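Local coordinates for phosphoinositol-specific phospholipase C (Pseudomonas sp., PDB 5FYP), which probably cleaves phosphoinositides to diacylglycerol and a phosphorylated inositol, using a bound calcium ion, at residues L47-W52 against E95-D100; L139-F144 against K206-I211; Q122-E127 against L186-S191. All coordinates share one frame; numbering follows the deposited sequence. Where two conformers were deposited one is given.

Interaction 1 (L47-W52 against E95-D100); sequences LELDFW and EACLND. With CA (calcium ion), chain I.
Leu49, on strand 46-52, pushes both its methyls against helix 94-107, and Cys97 and Leu98 receive them. Leu49 CD2 lies 3.6 Å from Cys97 CB and 3.8 Å from Cys97 SG, while Leu49 CD1 sits 3.8 Å from Leu98 CD2. With CG set anti to the carbonyl carbon (chi1 -68°), the leucine fork opens toward the helix: CD2 stays on CB and SG of Cys97, and CD1 spans Cys97 CB and Leu98 CD2. The disulfide to Cys84 restrains the sulfur beside the leucine; Val68 packs on Leu49 and Cys97 both. Shortening Leu49 to an alanine removes both methyls and would probably open a gap between strand and helix, leaving Cys97 CB and Leu98 CD2 without their partner. Glu48 and Asp50, the neighbours along the strand, turn to the other side of the sheet, where Glu48 OE2 (2.4 Å) and Asp50 OD1 (2.3 Å) bind the calcium ion together with Asn27, Asp119 and two waters. One strand thus carries apolar packing on its outer side and metal ligands on its inner side, consistent with a TIM-barrel strand in a calcium-dependent phosphoinositide-specific phospholipase C.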
ATOM      1  N   LEU A  47       1.735  -5.223   4.202  1.00  7.95           N
ATOM      2  CA  LEU A  47       2.736  -4.724   5.173  1.00  8.89           C
ATOM      3  C   LEU A  47       2.833  -3.225   5.088  1.00  8.78           C
ATOM      4  O   LEU A  47       2.143  -2.594   4.289  1.00 11.04           O
ATOM      5  CB  LEU A  47       4.132  -5.350   4.880  1.00 11.01           C
ATOM      6  CG  LEU A  47       4.335  -6.836   5.263  1.00 15.45           C
ATOM      7  CD1 LEU A  47       3.424  -7.886   4.721  1.00 19.86           C
ATOM      8  CD2 LEU A  47       5.779  -7.178   5.008  1.00 13.83           C
ATOM      9  N   GLU A  48       3.641  -2.616   5.957  1.00  7.67           N
ATOM     10  CA  GLU A  48       3.725  -1.150   6.045  1.00  7.69           C
ATOM     11  C   GLU A  48       5.134  -0.745   6.446  1.00  7.67           C
ATOM     12  O   GLU A  48       5.730  -1.357   7.325  1.00  9.10           O
ATOM     13  CB  GLU A  48       2.719  -0.588   7.048  1.00  7.98           C
ATOM     14  CG  GLU A  48       2.722   0.930   7.160  1.00  7.84           C
ATOM     15  CD  GLU A  48       1.565   1.495   7.952  1.00  8.10           C
ATOM     16  OE1 GLU A  48       0.903   0.729   8.674  1.00  9.15           O
ATOM     17  OE2 GLU A  48       1.337   2.736   7.852  1.00 10.30           O
ATOM     18  N   LEU A  49       5.608   0.331   5.825  1.00  7.47           N
ATOM     19  CA  LEU A  49       6.872   0.974   6.127  1.00  7.81           C
ATOM     20  C   LEU A  49       6.649   2.464   6.263  1.00  7.73           C
ATOM     21  O   LEU A  49       6.126   3.082   5.341  1.00  9.58           O
ATOM     22  CB  LEU A  49       7.909   0.709   5.016  1.00  8.78           C
ATOM     23  CG  LEU A  49       8.371  -0.728   4.909  1.00  9.30           C
ATOM     24  CD1 LEU A  49       8.968  -1.046   3.563  1.00 10.77           C
ATOM     25  CD2 LEU A  49       9.345  -1.061   6.039  1.00 10.09           C
ATOM     26  N   ASP A  50       7.117   3.063   7.372  1.00  7.96           N
ATOM     27  CA  ASP A  50       7.144   4.519   7.514  1.00  7.94           C
ATOM     28  C   ASP A  50       8.527   5.000   7.106  1.00  7.98           C
ATOM     29  O   ASP A  50       9.535   4.508   7.650  1.00 10.26           O
ATOM     30  CB  ASP A  50       6.898   4.942   8.968  1.00  8.88           C
ATOM     31  CG  ASP A  50       5.477   4.695   9.455  1.00  9.29           C
ATOM     32  OD1 ASP A  50       4.603   4.360   8.657  1.00 12.08           O
ATOM     33  OD2 ASP A  50       5.259   4.846  10.684  1.00 10.83           O
ATOM     34  N   PHE A  51       8.591   5.966   6.175  1.00  7.80           N
ATOM     35  CA  PHE A  51       9.904   6.331   5.646  1.00  7.95           C
ATOM     36  C   PHE A  51      10.145   7.825   5.669  1.00  7.92           C
ATOM     37  O   PHE A  51       9.270   8.647   5.374  1.00  8.35           O
ATOM     38  CB  PHE A  51      10.151   5.691   4.270  1.00  8.49           C
ATOM     39  CG  PHE A  51       9.362   6.273   3.123  1.00  8.44           C
ATOM     40  CD1 PHE A  51       8.041   5.913   2.853  1.00  8.09           C
ATOM     41  CD2 PHE A  51       9.978   7.146   2.233  1.00  8.50           C
ATOM     42  CE1 PHE A  51       7.363   6.421   1.759  1.00  7.83           C
ATOM     43  CE2 PHE A  51       9.313   7.634   1.127  1.00  9.63           C
ATOM     44  CZ  PHE A  51       8.009   7.284   0.892  1.00  9.16           C
ATOM     45  N   TRP A  52      11.376   8.144   6.042  1.00  8.08           N
ATOM     46  CA  TRP A  52      11.851   9.511   6.329  1.00  8.81           C
ATOM     47  C   TRP A  52      12.984   9.848   5.397  1.00  9.11           C
ATOM     48  O   TRP A  52      13.843   9.009   5.079  1.00  9.86           O
ATOM     49  CB  TRP A  52      12.338   9.587   7.785  1.00  9.71           C
ATOM     50  CG  TRP A  52      11.260   9.353   8.806  1.00  9.48           C
ATOM     51  CD1 TRP A  52      10.725   8.167   9.194  1.00  9.50           C
ATOM     52  CD2 TRP A  52      10.546  10.362   9.526  1.00 10.32           C
ATOM     53  NE1 TRP A  52       9.720   8.383  10.099  1.00 10.64           N
ATOM     54  CE2 TRP A  52       9.593   9.718  10.327  1.00 10.70           C
ATOM     55  CE3 TRP A  52      10.621  11.750   9.561  1.00 11.76           C
ATOM     56  CZ2 TRP A  52       8.706  10.417  11.142  1.00 12.21           C
ATOM     57  CZ3 TRP A  52       9.743  12.446  10.370  1.00 13.91           C
ATOM     58  CH2 TRP A  52       8.795  11.777  11.144  1.00 13.78           C
ATOM     59  N   GLU A  95      15.639   0.790   1.534  1.00 10.39           N
ATOM     60  CA  GLU A  95      16.049  -0.196   0.522  1.00 11.37           C
ATOM     61  C   GLU A  95      16.209  -1.580   1.128  1.00 11.39           C
ATOM     62  O   GLU A  95      15.813  -2.591   0.537  1.00 11.78           O
ATOM     63  CB  GLU A  95      17.334   0.263  -0.178  1.00 12.75           C
ATOM     64  CG  GLU A  95      17.835  -0.719  -1.213  1.00 14.29           C
ATOM     65  CD  GLU A  95      18.920  -0.158  -2.110  1.00 17.83           C
ATOM     66  OE1 GLU A  95      19.179   1.054  -2.103  1.00 19.57           O
ATOM     67  OE2 GLU A  95      19.503  -0.939  -2.878  1.00 21.14           O
ATOM     68  N   ALA A  96      16.792  -1.638   2.322  1.00 12.56           N
ATOM     69  CA  ALA A  96      16.967  -2.935   2.991  1.00 12.77           C
ATOM     70  C   ALA A  96      15.612  -3.605   3.301  1.00 11.96           C
ATOM     71  O   ALA A  96      15.414  -4.810   3.095  1.00 13.30           O
ATOM     72  CB  ALA A  96      17.751  -2.771   4.261  1.00 14.22           C
ATOM     73  N   CYS A  97      14.681  -2.812   3.807  1.00 11.02           N
ATOM     74  CA  CYS A  97      13.341  -3.311   4.097  1.00 10.88           C
ATOM     75  C   CYS A  97      12.643  -3.820   2.831  1.00 10.79           C
ATOM     76  O   CYS A  97      12.011  -4.877   2.833  1.00 11.73           O
ATOM     77  CB  CYS A  97      12.475  -2.259   4.780  1.00 10.94           C
ATOM     78  SG  CYS A  97      13.031  -1.738   6.421  1.00 11.35           S
ATOM     79  N   LEU A  98      12.758  -3.047   1.764  1.00 10.53           N
ATOM     80  CA  LEU A  98      12.189  -3.469   0.492  1.00  9.37           C
ATOM     81  C   LEU A  98      12.830  -4.780   0.003  1.00 11.30           C
ATOM     82  O   LEU A  98      12.137  -5.670  -0.501  1.00 12.86           O
ATOM     83  CB  LEU A  98      12.331  -2.375  -0.556  1.00 11.19           C
ATOM     84  CG  LEU A  98      11.610  -1.066  -0.257  1.00 11.55           C
ATOM     85  CD1 LEU A  98      11.857  -0.089  -1.392  1.00 14.13           C
ATOM     86  CD2 LEU A  98      10.124  -1.245  -0.048  1.00 12.03           C
ATOM     87  N   ASN A  99      14.142  -4.899   0.155  1.00 11.60           N
ATOM     88  CA  ASN A  99      14.823  -6.137  -0.221  1.00 13.18           C
ATOM     89  C   ASN A  99      14.403  -7.346   0.594  1.00 13.90           C
ATOM     90  O   ASN A  99      14.342  -8.454   0.051  1.00 14.84           O
ATOM     91  CB  ASN A  99      16.328  -5.958  -0.178  1.00 14.53           C
ATOM     92  CG  ASN A  99      16.866  -5.477  -1.507  1.00 18.96           C
ATOM     93  OD1 ASN A  99      16.547  -6.041  -2.566  1.00 25.08           O
ATOM     94  ND2 ASN A  99      17.705  -4.481  -1.464  1.00 22.84           N
ATOM     95  N   ASP A 100      14.030  -7.128   1.856  1.00 12.90           N
ATOM     96  CA  ASP A 100      13.492  -8.250   2.639  1.00 13.57           C
ATOM     97  C   ASP A 100      12.215  -8.794   1.972  1.00 13.59           C
ATOM     98  O   ASP A 100      12.007 -10.004   1.886  1.00 14.26           O
ATOM     99  CB  ASP A 100      13.160  -7.814   4.060  1.00 13.83           C
ATOM    100  CG  ASP A 100      14.380  -7.709   4.946  1.00 16.04           C
ATOM    101  OD1 ASP A 100      15.453  -8.207   4.565  1.00 20.25           O
ATOM    102  OD2 ASP A 100      14.218  -7.114   6.024  1.00 15.46           O
TER
HETATM  103 CA    CA I1303       2.396   4.268   9.352  0.80 12.02          CA
HETATM  104  O   HOH W   1       2.764   5.786  11.200  1.00 14.45           O
HETATM  105  O   HOH W   2       0.256   4.645  10.378  1.00 23.49           O

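Interaction 2 (L139-F144 against K206-I211); sequences LVARVF and KAKVFI
Val140, on helix 133-144, rests on the backbone-proximal part of Lys208, just ahead of the short strand 210-211. The helix covers the outer side of a TIM-barrel-like sheet, as expected of this family, and here it reaches the segment leading into that strand from helix 193-203.

The contact is apolar throughout. CG2 of Val140 is the methyl that does the work: it touches CB of Lys208 at 3.8 Å and stands 4.3 Å from CG2 of Val209, so one methyl serves two consecutive residues. The side chains of Val140 and Lys208 lie alongside each other, running in opposing directions. Val209 also packs on Leu186 and Leu188 of strand 184-189, and Val140 touches Leu186 as well; the two valines thus share a buried floor provided by the neighbouring strand.

Nearer the surface the chemistry stays aliphatic although the residue is charged. The Lys208 chain bends at chi2 (-61°), which turns its outer part across the flank of the helix, beside Ala141, instead of straight away from the backbone. Leu148 lies against the same side chain. Only the hydrocarbon part of the lysine takes part across these segments; the ammonium group makes no bond to the helix residues 139-144.

Polar links to the surroundings help hold the backbone of the loop. Lys208 N is hydrogen-bonded to Asp137 OD2, an earlier residue of the same helix, so a side chain of the helix holds the loop close to where the valine packs, and Val209 N has a weak bond to Tyr199 OH. The outermost carbon of the lysine, Lys208 CE, stops 4.1 Å from Ala141 CB.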
ATOM      1  N   LEU A 139      14.253   3.799  -7.238  1.00 11.68           N
ATOM      2  CA  LEU A 139      14.602   2.877  -6.157  1.00 11.63           C
ATOM      3  C   LEU A 139      13.682   1.654  -6.176  1.00 11.79           C
ATOM      4  O   LEU A 139      14.163   0.529  -6.146  1.00 12.39           O
ATOM      5  CB  LEU A 139      14.511   3.563  -4.791  1.00 10.71           C
ATOM      6  CG  LEU A 139      14.566   2.630  -3.582  1.00 14.65           C
ATOM      7  CD1 LEU A 139      15.883   1.878  -3.552  1.00 15.58           C
ATOM      8  CD2 LEU A 139      14.373   3.387  -2.284  1.00 16.18           C
ATOM      9  N   VAL A 140      12.369   1.886  -6.165  1.00 10.80           N
ATOM     10  CA  VAL A 140      11.489   0.739  -6.025  1.00 10.57           C
ATOM     11  C   VAL A 140      11.576  -0.186  -7.254  1.00 11.60           C
ATOM     12  O   VAL A 140      11.469  -1.393  -7.123  1.00 13.24           O
ATOM     13  CB  VAL A 140      10.045   1.131  -5.667  1.00 10.52           C
ATOM     14  CG1 VAL A 140      10.034   1.940  -4.350  1.00 10.53           C
ATOM     15  CG2 VAL A 140       9.330   1.886  -6.764  1.00 11.19           C
ATOM     16  N   ALA A 141      11.784   0.408  -8.420  1.00 12.89           N
ATOM     17  CA  ALA A 141      11.947  -0.383  -9.645  1.00 14.84           C
ATOM     18  C   ALA A 141      13.256  -1.178  -9.625  1.00 15.09           C
ATOM     19  O   ALA A 141      13.298  -2.308 -10.051  1.00 17.21           O
ATOM     20  CB  ALA A 141      11.890   0.509 -10.877  1.00 11.98           C
ATOM     21  N   ARG A 142      14.304  -0.564  -9.116  1.00 15.02           N
ATOM     22  CA  ARG A 142      15.605  -1.252  -9.006  1.00 16.49           C
ATOM     23  C   ARG A 142      15.530  -2.450  -8.066  1.00 15.54           C
ATOM     24  O   ARG A 142      16.067  -3.508  -8.345  1.00 18.09           O
ATOM     25  CB  ARG A 142      16.683  -0.282  -8.551  1.00 19.18           C
ATOM     26  CG  ARG A 142      18.054  -0.896  -8.455  1.00 21.23           C
ATOM     27  CD  ARG A 142      19.119   0.201  -8.393  1.00 22.94           C
ATOM     28  NE  ARG A 142      18.898   1.123  -7.278  1.00 22.66           N
ATOM     29  CZ  ARG A 142      19.117   0.827  -5.997  1.00 23.12           C
ATOM     30  NH1 ARG A 142      19.560  -0.365  -5.640  1.00 21.87           N
ATOM     31  NH2 ARG A 142      18.878   1.738  -5.064  1.00 21.95           N
ATOM     32  N   VAL A 143      14.815  -2.287  -6.955  1.00 14.79           N
ATOM     33  CA  VAL A 143      14.667  -3.388  -6.013  1.00 13.23           C
ATOM     34  C   VAL A 143      13.757  -4.485  -6.575  1.00 13.62           C
ATOM     35  O   VAL A 143      14.138  -5.653  -6.615  1.00 15.04           O
ATOM     36  CB  VAL A 143      14.109  -2.900  -4.664  1.00 14.47           C
ATOM     37  CG1 VAL A 143      13.765  -4.072  -3.754  1.00 14.29           C
ATOM     38  CG2 VAL A 143      15.115  -1.999  -3.975  1.00 15.01           C
ATOM     39  N   PHE A 144      12.564  -4.120  -7.031  1.00 12.75           N
ATOM     40  CA  PHE A 144      11.541  -5.113  -7.365  1.00 13.23           C
ATOM     41  C   PHE A 144      11.515  -5.576  -8.806  1.00 15.42           C
ATOM     42  O   PHE A 144      10.978  -6.645  -9.073  1.00 17.41           O
ATOM     43  CB  PHE A 144      10.152  -4.601  -6.975  1.00 12.82           C
ATOM     44  CG  PHE A 144       9.966  -4.486  -5.482  1.00 11.47           C
ATOM     45  CD1 PHE A 144       9.856  -5.634  -4.718  1.00 12.73           C
ATOM     46  CD2 PHE A 144       9.908  -3.263  -4.851  1.00 11.19           C
ATOM     47  CE1 PHE A 144       9.705  -5.578  -3.351  1.00 12.14           C
ATOM     48  CE2 PHE A 144       9.763  -3.188  -3.479  1.00 11.56           C
ATOM     49  CZ  PHE A 144       9.669  -4.336  -2.712  1.00 11.88           C
ATOM     50  N   LYS A 206       3.691   6.843 -15.746  1.00 11.80           N
ATOM     51  CA  LYS A 206       4.895   6.068 -15.450  1.00 12.74           C
ATOM     52  C   LYS A 206       5.000   5.644 -13.998  1.00 11.50           C
ATOM     53  O   LYS A 206       5.901   4.885 -13.665  1.00 13.00           O
ATOM     54  CB  LYS A 206       6.134   6.865 -15.843  1.00 14.46           C
ATOM     55  CG  LYS A 206       6.157   7.213 -17.330  1.00 17.97           C
ATOM     56  N   ALA A 207       4.145   6.161 -13.134  1.00 10.48           N
ATOM     57  CA  ALA A 207       4.243   5.908 -11.705  1.00  9.41           C
ATOM     58  C   ALA A 207       4.402   4.435 -11.390  1.00  8.49           C
ATOM     59  O   ALA A 207       3.623   3.605 -11.864  1.00 10.63           O
ATOM     60  CB  ALA A 207       2.997   6.421 -11.004  1.00  9.25           C
ATOM     61  N   LYS A 208       5.330   4.126 -10.498  1.00  8.66           N
ATOM     62  CA  LYS A 208       5.474   2.768  -9.964  1.00  9.16           C
ATOM     63  C   LYS A 208       4.600   2.469  -8.775  1.00  8.46           C
ATOM     64  O   LYS A 208       4.445   1.313  -8.415  1.00 10.17           O
ATOM     65  CB  LYS A 208       6.938   2.478  -9.614  1.00  9.84           C
ATOM     66  CG  LYS A 208       7.896   2.575 -10.808  1.00 11.27           C
ATOM     67  CD  LYS A 208       7.561   1.591 -11.918  1.00 12.05           C
ATOM     68  CE  LYS A 208       8.610   1.572 -13.024  1.00 13.80           C
ATOM     69  NZ  LYS A 208       8.167   0.788 -14.172  1.00 18.35           N
ATOM     70  N   VAL A 209       4.004   3.512  -8.199  1.00  8.01           N
ATOM     71  CA  VAL A 209       3.305   3.414  -6.919  1.00  7.50           C
ATOM     72  C   VAL A 209       1.897   3.958  -7.080  1.00  7.53           C
ATOM     73  O   VAL A 209       1.674   4.979  -7.732  1.00  8.18           O
ATOM     74  CB  VAL A 209       4.110   4.195  -5.841  1.00  8.80           C
ATOM     75  CG1 VAL A 209       3.489   4.072  -4.461  1.00  8.66           C
ATOM     76  CG2 VAL A 209       5.560   3.764  -5.812  1.00  9.47           C
ATOM     77  N   PHE A 210       0.950   3.261  -6.450  1.00  6.69           N
ATOM     78  CA  PHE A 210      -0.450   3.718  -6.342  1.00  6.42           C
ATOM     79  C   PHE A 210      -0.565   4.807  -5.273  1.00  6.48           C
ATOM     80  O   PHE A 210      -0.179   4.587  -4.130  1.00  9.75           O
ATOM     81  CB  PHE A 210      -1.355   2.562  -5.895  1.00  6.72           C
ATOM     82  CG  PHE A 210      -1.581   1.516  -6.943  1.00  6.68           C
ATOM     83  CD1 PHE A 210      -0.695   0.456  -7.122  1.00  7.32           C
ATOM     84  CD2 PHE A 210      -2.699   1.567  -7.757  1.00  6.98           C
ATOM     85  CE1 PHE A 210      -0.935  -0.508  -8.068  1.00  8.54           C
ATOM     86  CE2 PHE A 210      -2.919   0.624  -8.734  1.00  8.88           C
ATOM     87  CZ  PHE A 210      -2.029  -0.415  -8.892  1.00  7.59           C
ATOM     88  N   ILE A 211      -1.212   5.933  -5.574  1.00  6.24           N
ATOM     89  CA  ILE A 211      -1.502   6.907  -4.539  1.00  6.49           C
ATOM     90  C   ILE A 211      -2.817   6.574  -3.831  1.00  6.22           C
ATOM     91  O   ILE A 211      -3.775   6.133  -4.460  1.00  7.62           O
ATOM     92  CB  ILE A 211      -1.504   8.347  -5.068  1.00  6.93           C
ATOM     93  CG1 ILE A 211      -2.538   8.607  -6.165  1.00  8.07           C
ATOM     94  CG2 ILE A 211      -0.105   8.740  -5.536  1.00  7.50           C
ATOM     95  CD1 ILE A 211      -2.777  10.080  -6.428  1.00  8.54           C
TER

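Interaction 3 (Q122-E127 against L186-S191); sequences QGWSKE and LVLNHS
His190 of segment 186-191 reaches the backbone of Gln122, and two residues earlier Leu188 meets Trp124. The histidine carries CG anti to its backbone nitrogen (chi1 -169°), which sends the imidazole across to the loop edge-on. His190 NE2 points roughly at Gln122 O, 3.4 Å away, but the N-H to oxygen angle is only 128°, so this is a weak, bent bond. A firmer hold on the ring comes from its other nitrogen: ND1 is hydrogen-bonded to the backbone N of Glu192, which limits its rotation. Gln122 O also accepts from Lys120 NZ, and Gln122 OE1 is hydrogen-bonded to the backbone N of Gln54.

The segment 122-127 is the loop that runs from strand 114-120 to helix 133-144, a beta-alpha connection at the end of the barrel-like sheet that also holds the calcium ion; the side chain of His190 is about 10 Å from that ion.

Leu188 points toward the loop, with CG anti to the backbone N (chi1 -174°), and presents CD2 to the benzo edge of Trp124. Leu188 CD2 lies in the plane of the indole, 4.0 Å from Trp124 CZ2, and the two side chains cross obliquely. The indole is steadied by its NE1, bonded to Lys195 O of helix 193-203, and by a cation-pi contact with Lys120.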
ATOM      1  N   GLN A 122       7.955  12.840   5.404  1.00  9.11           N
ATOM      2  CA  GLN A 122       8.461  14.185   5.091  1.00  9.34           C
ATOM      3  C   GLN A 122       8.075  14.505   3.644  1.00  9.85           C
ATOM      4  O   GLN A 122       7.464  13.703   2.947  1.00 11.93           O
ATOM      5  CB  GLN A 122       9.964  14.265   5.342  1.00 10.02           C
ATOM      6  CG  GLN A 122      10.278  14.105   6.819  1.00 11.43           C
ATOM      7  CD  GLN A 122      11.733  14.101   7.154  1.00 14.47           C
ATOM      8  OE1 GLN A 122      12.493  13.279   6.663  1.00 11.84           O
ATOM      9  NE2 GLN A 122      12.109  14.969   8.080  1.00 60.51           N
ATOM     10  N   GLY A 123       8.411  15.714   3.200  1.00 10.61           N
ATOM     11  CA  GLY A 123       8.120  16.117   1.833  1.00 11.64           C
ATOM     12  C   GLY A 123       9.071  15.556   0.807  1.00 10.60           C
ATOM     13  O   GLY A 123      10.041  14.872   1.159  1.00 12.07           O
ATOM     14  N   TRP A 124       8.786  15.822  -0.468  1.00 10.37           N
ATOM     15  CA  TRP A 124       9.684  15.430  -1.544  1.00 10.53           C
ATOM     16  C   TRP A 124      10.877  16.392  -1.570  1.00 11.38           C
ATOM     17  O   TRP A 124      10.725  17.584  -1.288  1.00 13.85           O
ATOM     18  CB  TRP A 124       8.963  15.494  -2.892  1.00 10.19           C
ATOM     19  CG  TRP A 124       7.878  14.495  -2.975  1.00 10.29           C
ATOM     20  CD1 TRP A 124       6.536  14.722  -2.965  1.00  9.83           C
ATOM     21  CD2 TRP A 124       8.032  13.086  -3.103  1.00  9.79           C
ATOM     22  NE1 TRP A 124       5.851  13.540  -3.021  1.00  8.77           N
ATOM     23  CE2 TRP A 124       6.758  12.517  -3.094  1.00  8.71           C
ATOM     24  CE3 TRP A 124       9.146  12.254  -3.172  1.00  9.40           C
ATOM     25  CZ2 TRP A 124       6.574  11.132  -3.175  1.00  8.53           C
ATOM     26  CZ3 TRP A 124       8.958  10.902  -3.261  1.00 10.51           C
ATOM     27  CH2 TRP A 124       7.688  10.341  -3.259  1.00 10.15           C
ATOM     28  N   SER A 125      12.046  15.895  -1.967  1.00 11.86           N
ATOM     29  CA  SER A 125      13.162  16.824  -2.246  1.00 12.44           C
ATOM     30  C   SER A 125      13.106  17.343  -3.661  1.00 13.73           C
ATOM     31  O   SER A 125      12.356  16.854  -4.494  1.00 14.55           O
ATOM     32  CB  SER A 125      14.515  16.145  -2.042  1.00 10.74           C
ATOM     33  OG  SER A 125      14.978  15.421  -3.180  1.00 13.10           O
ATOM     34  N   LYS A 126      13.937  18.354  -3.911  1.00 14.61           N
ATOM     35  CA  LYS A 126      14.254  18.775  -5.281  1.00 17.24           C
ATOM     36  C   LYS A 126      15.314  17.851  -5.890  1.00 17.10           C
ATOM     37  O   LYS A 126      15.920  17.013  -5.211  1.00 16.32           O
ATOM     38  CB  LYS A 126      14.664  20.249  -5.325  1.00 20.91           C
ATOM     39  CG  LYS A 126      13.610  21.215  -4.803  1.00 27.18           C
ATOM     40  CD  LYS A 126      12.325  21.225  -5.584  1.00 34.60           C
ATOM     41  CE  LYS A 126      11.355  22.264  -5.037  1.00 40.60           C
ATOM     42  NZ  LYS A 126      10.023  22.133  -5.690  1.00 49.19           N
ATOM     43  N   GLU A 127      15.588  18.058  -7.168  1.00 22.12           N
ATOM     44  CA  GLU A 127      16.469  17.155  -7.919  1.00 21.60           C
ATOM     45  C   GLU A 127      17.840  17.031  -7.283  1.00 18.25           C
ATOM     46  O   GLU A 127      18.373  15.924  -7.193  1.00 17.93           O
ATOM     47  CB  GLU A 127      16.589  17.570  -9.394  1.00 24.58           C
ATOM     48  CG  GLU A 127      15.416  17.185 -10.312  1.00 26.10           C
ATOM     49  CD  GLU A 127      14.061  17.831  -9.983  1.00 36.96           C
ATOM     50  OE1 GLU A 127      14.001  18.880  -9.254  1.00 46.41           O
ATOM     51  OE2 GLU A 127      13.034  17.272 -10.472  1.00 47.49           O
ATOM     52  N   LEU A 186       2.743  -1.417  -4.629  1.00  7.34           N
ATOM     53  CA  LEU A 186       3.237  -0.382  -3.744  1.00  6.72           C
ATOM     54  C   LEU A 186       2.194   0.729  -3.621  1.00  6.75           C
ATOM     55  O   LEU A 186       1.612   1.130  -4.632  1.00  7.13           O
ATOM     56  CB  LEU A 186       4.523   0.193  -4.286  1.00  7.75           C
ATOM     57  CG  LEU A 186       5.622  -0.836  -4.532  1.00  8.42           C
ATOM     58  CD1 LEU A 186       6.832  -0.167  -5.141  1.00 10.20           C
ATOM     59  CD2 LEU A 186       5.994  -1.588  -3.261  1.00  8.77           C
ATOM     60  N   VAL A 187       2.014   1.238  -2.396  1.00  6.53           N
ATOM     61  CA  VAL A 187       0.973   2.231  -2.136  1.00  6.34           C
ATOM     62  C   VAL A 187       1.609   3.387  -1.383  1.00  6.82           C
ATOM     63  O   VAL A 187       2.318   3.164  -0.409  1.00  9.20           O
ATOM     64  CB  VAL A 187      -0.136   1.607  -1.290  1.00  7.08           C
ATOM     65  CG1 VAL A 187      -1.274   2.621  -1.085  1.00  7.77           C
ATOM     66  CG2 VAL A 187      -0.659   0.313  -1.920  1.00  6.69           C
ATOM     67  N   LEU A 188       1.347   4.610  -1.800  1.00  6.70           N
ATOM     68  CA  LEU A 188       1.867   5.806  -1.125  1.00  6.87           C
ATOM     69  C   LEU A 188       0.791   6.398  -0.215  1.00  6.79           C
ATOM     70  O   LEU A 188      -0.342   6.644  -0.644  1.00  7.15           O
ATOM     71  CB  LEU A 188       2.289   6.842  -2.156  1.00  7.53           C
ATOM     72  CG  LEU A 188       2.971   8.087  -1.608  1.00  8.38           C
ATOM     73  CD1 LEU A 188       4.305   7.742  -0.939  1.00  9.68           C
ATOM     74  CD2 LEU A 188       3.162   9.106  -2.705  1.00  9.15           C
ATOM     75  N   ASN A 189       1.169   6.623   1.047  1.00  6.62           N
ATOM     76  CA  ASN A 189       0.364   7.395   1.988  1.00  6.89           C
ATOM     77  C   ASN A 189       1.198   8.591   2.458  1.00  7.16           C
ATOM     78  O   ASN A 189       2.438   8.558   2.418  1.00  7.35           O
ATOM     79  CB  ASN A 189      -0.084   6.573   3.210  1.00  7.38           C
ATOM     80  CG  ASN A 189      -1.068   5.460   2.920  1.00  7.62           C
ATOM     81  OD1 ASN A 189      -1.671   5.310   1.830  1.00 10.60           O
ATOM     82  ND2 ASN A 189      -1.291   4.695   3.910  1.00  7.23           N
ATOM     83  N   HIS A 190       0.508   9.590   2.993  1.00  8.13           N
ATOM     84  CA  HIS A 190       1.116  10.749   3.649  1.00  8.32           C
ATOM     85  C   HIS A 190       0.000  11.429   4.429  1.00  8.35           C
ATOM     86  O   HIS A 190      -1.162  11.276   4.083  1.00  9.96           O
ATOM     87  CB  HIS A 190       1.739  11.706   2.593  1.00  8.69           C
ATOM     88  CG  HIS A 190       2.616  12.789   3.152  1.00  8.45           C
ATOM     89  ND1 HIS A 190       2.121  13.917   3.753  1.00  9.24           N
ATOM     90  CD2 HIS A 190       3.964  12.885   3.213  1.00  9.49           C
ATOM     91  CE1 HIS A 190       3.119  14.651   4.173  1.00  9.83           C
ATOM     92  NE2 HIS A 190       4.256  14.044   3.869  1.00  9.19           N
ATOM     93  N   SER A 191       0.333  12.180   5.459  0.50  8.72           N
ATOM     94  CA  SER A 191      -0.717  12.935   6.156  0.50  9.34           C
ATOM     95  C   SER A 191      -1.375  13.990   5.269  0.50  8.85           C
ATOM     96  O   SER A 191      -2.530  14.355   5.493  0.50 10.32           O
ATOM     97  CB  SER A 191      -0.161  13.579   7.417  0.50  9.77           C
ATOM     98  OG  SER A 191       0.724  14.624   7.122  0.50 12.77           O
TER

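All three contacts work on one mixed sheet. Interaction 1 is the fully buried one, purely apolar between its segments, with metal ligands on the opposite side of its strand; interactions 2 and 3 are only partly buried, one lined by the aliphatic part of a lysine, the other by an indole edge and a weak histidine bond. Helices 94-107 and 133-144 tie interactions 1 and 2 together through a salt bridge from Glu95 OE2 to Arg142 NH1, 2.8 Å long. Interactions 2 and 3 share neighbouring strands, 210-211 and 184-189, joined by probable backbone bonds, Phe210 O with Leu188 N and Phe210 N with Leu186 O. Between interactions 1 and 3, Trp52 packs on Gln122.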